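Local coordinates for protein argininosuccinate lyase (Chelativorans sp., PDB 6RXA) that is a carbon-nitrogen lyase of the aspartase/fumarase superfamily, known as EDDS lyase, and probably cleaves argininosuccinate to fumarate and L-arginine, at residues A[17-22]-A[274-278]. The protein carries 2 engineered substitutions. Sequence-based numbering, arbitrary orientation.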
loop_
_atom_site.group_PDB
_atom_site.type_symbol
_atom_site.label_atom_id
_atom_site.label_comp_id
_atom_site.label_asym_id
_atom_site.label_seq_id
_atom_site.Cartn_x
_atom_site.Cartn_y
_atom_site.Cartn_z
ATOM N N ALA A 17 2.798 -37.829 -6.961
ATOM C CA ALA A 17 1.728 -36.851 -6.989
ATOM C C ALA A 17 2.139 -35.602 -6.218
ATOM O O ALA A 17 3.005 -35.641 -5.342
ATOM C CB ALA A 17 0.472 -37.411 -6.325
ATOM N N LYS A 18 1.483 -34.488 -6.522
ATOM C CA LYS A 18 1.599 -33.340 -5.631
ATOM C C LYS A 18 1.108 -33.736 -4.242
ATOM O O LYS A 18 0.110 -34.444 -4.098
ATOM C CB LYS A 18 0.724 -32.182 -6.109
ATOM C CG LYS A 18 1.046 -31.582 -7.466
ATOM C CD LYS A 18 0.410 -30.182 -7.562
ATOM C CE LYS A 18 0.261 -29.673 -8.977
ATOM N NZ LYS A 18 -0.885 -30.362 -9.658
ATOM N N ALA A 19 1.797 -33.258 -3.215
ATOM C CA ALA A 19 1.235 -33.336 -1.885
ATOM C C ALA A 19 -0.118 -32.633 -1.878
ATOM O O ALA A 19 -0.312 -31.640 -2.583
ATOM C CB ALA A 19 2.152 -32.624 -0.890
ATOM N N PRO A 20 -1.057 -33.089 -1.049
ATOM C CA PRO A 20 -2.357 -32.400 -1.004
ATOM C C PRO A 20 -2.223 -30.935 -0.638
ATOM O O PRO A 20 -2.929 -30.090 -1.198
ATOM C CB PRO A 20 -3.145 -33.180 0.052
ATOM C CG PRO A 20 -2.452 -34.500 0.159
ATOM C CD PRO A 20 -1.013 -34.275 -0.174
ATOM N N GLU A 21 -1.307 -30.605 0.282
ATOM C CA GLU A 21 -1.133 -29.216 0.679
ATOM C C GLU A 21 -0.599 -28.369 -0.470
ATOM O O GLU A 21 -0.938 -27.181 -0.591
ATOM C CB GLU A 21 -0.179 -29.140 1.869
ATOM C CG GLU A 21 -0.593 -29.953 3.076
ATOM C CD GLU A 21 0.042 -31.328 3.116
ATOM O OE1 GLU A 21 0.313 -31.927 2.044
ATOM O OE2 GLU A 21 0.267 -31.825 4.236
ATOM N N PHE A 22 0.232 -28.965 -1.324
ATOM C CA PHE A 22 0.746 -28.285 -2.506
ATOM C C PHE A 22 -0.376 -28.074 -3.503
ATOM O O PHE A 22 -0.532 -26.982 -4.053
ATOM C CB PHE A 22 1.878 -29.152 -3.066
ATOM C CG PHE A 22 2.609 -28.575 -4.254
ATOM C CD1 PHE A 22 2.672 -27.211 -4.502
ATOM C CD2 PHE A 22 3.251 -29.435 -5.137
ATOM C CE1 PHE A 22 3.372 -26.730 -5.619
ATOM C CE2 PHE A 22 3.941 -28.956 -6.248
ATOM C CZ PHE A 22 3.997 -27.597 -6.481
ATOM N N ALA A 274 9.947 -34.340 -3.048
ATOM C CA ALA A 274 9.431 -34.357 -4.411
ATOM C C ALA A 274 7.979 -33.906 -4.489
ATOM O O ALA A 274 7.578 -33.271 -5.471
ATOM C CB ALA A 274 9.519 -35.780 -4.979
ATOM N N SER A 275 7.181 -34.219 -3.466
ATOM C CA SER A 275 5.763 -33.887 -3.468
ATOM C C SER A 275 5.496 -32.402 -3.288
ATOM O O SER A 275 4.338 -31.981 -3.393
ATOM C CB SER A 275 5.041 -34.681 -2.373
ATOM O OG SER A 275 5.433 -34.288 -1.066
ATOM N N PHE A 276 6.528 -31.601 -3.026
ATOM C CA PHE A 276 6.395 -30.156 -2.888
ATOM C C PHE A 276 7.173 -29.398 -3.955
ATOM O O PHE A 276 7.307 -28.171 -3.857
ATOM C CB PHE A 276 6.788 -29.714 -1.474
ATOM C CG PHE A 276 5.740 -30.026 -0.461
ATOM C CD1 PHE A 276 4.632 -29.207 -0.331
ATOM C CD2 PHE A 276 5.810 -31.171 0.309
ATOM C CE1 PHE A 276 3.632 -29.512 0.566
ATOM C CE2 PHE A 276 4.808 -31.473 1.209
ATOM C CZ PHE A 276 3.722 -30.645 1.335
ATOM N N ALA A 277 7.632 -30.082 -4.997
ATOM C CA ALA A 277 8.362 -29.454 -6.080
ATOM C C ALA A 277 7.710 -29.804 -7.406
ATOM O O ALA A 277 7.027 -30.826 -7.538
ATOM C CB ALA A 277 9.813 -29.944 -6.110
ATOM N N GLY A 278 7.942 -28.942 -8.390
ATOM C CA GLY A 278 7.530 -29.213 -9.754
ATOM C C GLY A 278 8.714 -29.252 -10.694
ATOM O O GLY A 278 9.857 -29.339 -10.250
#
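Where the N-terminal tail turns into helix 20-31, it docks on the loop that links strand 270-271 to helix 290-301, and the three residues that lose most surface are F276, F22 and S275. The F276 ring comes back over the start of the helix although its CA-to-CB bond points away. One of its faces receives the A19 methyl in a CH-pi contact, with A19 CB 3.7 Å from the ring centroid and 3.4 Å from F276 CZ, while F22 CB packs 3.9 Å from F276 CD1. V345 and T348 of helix 329-348 touch the F276 side chain.

F22 lays its ring along the backbone of the loop: F22 CD2 lies 3.3 Å from S275 O, and the carbonyl carbon of F276 sits over one ring face. S291 and the engineered M290, both of helix 290-301, touch the F22 side chain, and Y26, which binds fumarate, meets its ring edge-to-face.

The polar link is made by main chain alone. A19 N donates to S275 O at 2.8 Å, nearly straight at 172°. A19 holds the N-cap position, so the bond meets the tail where the helix begins. S275 CB lies 3.7 Å from A17 O and S275 OG 3.7 Å from A19 CB, while the S275 hydroxyl bonds to D273; E21 forms a salt bridge with R347 on helix 329-348.

The one hydrogen bond between the segments thus joins helix N-cap to loop backbone, and apolar contacts of A19 and F22 with F276 flank it, linking the Y26-bearing helix to the loop.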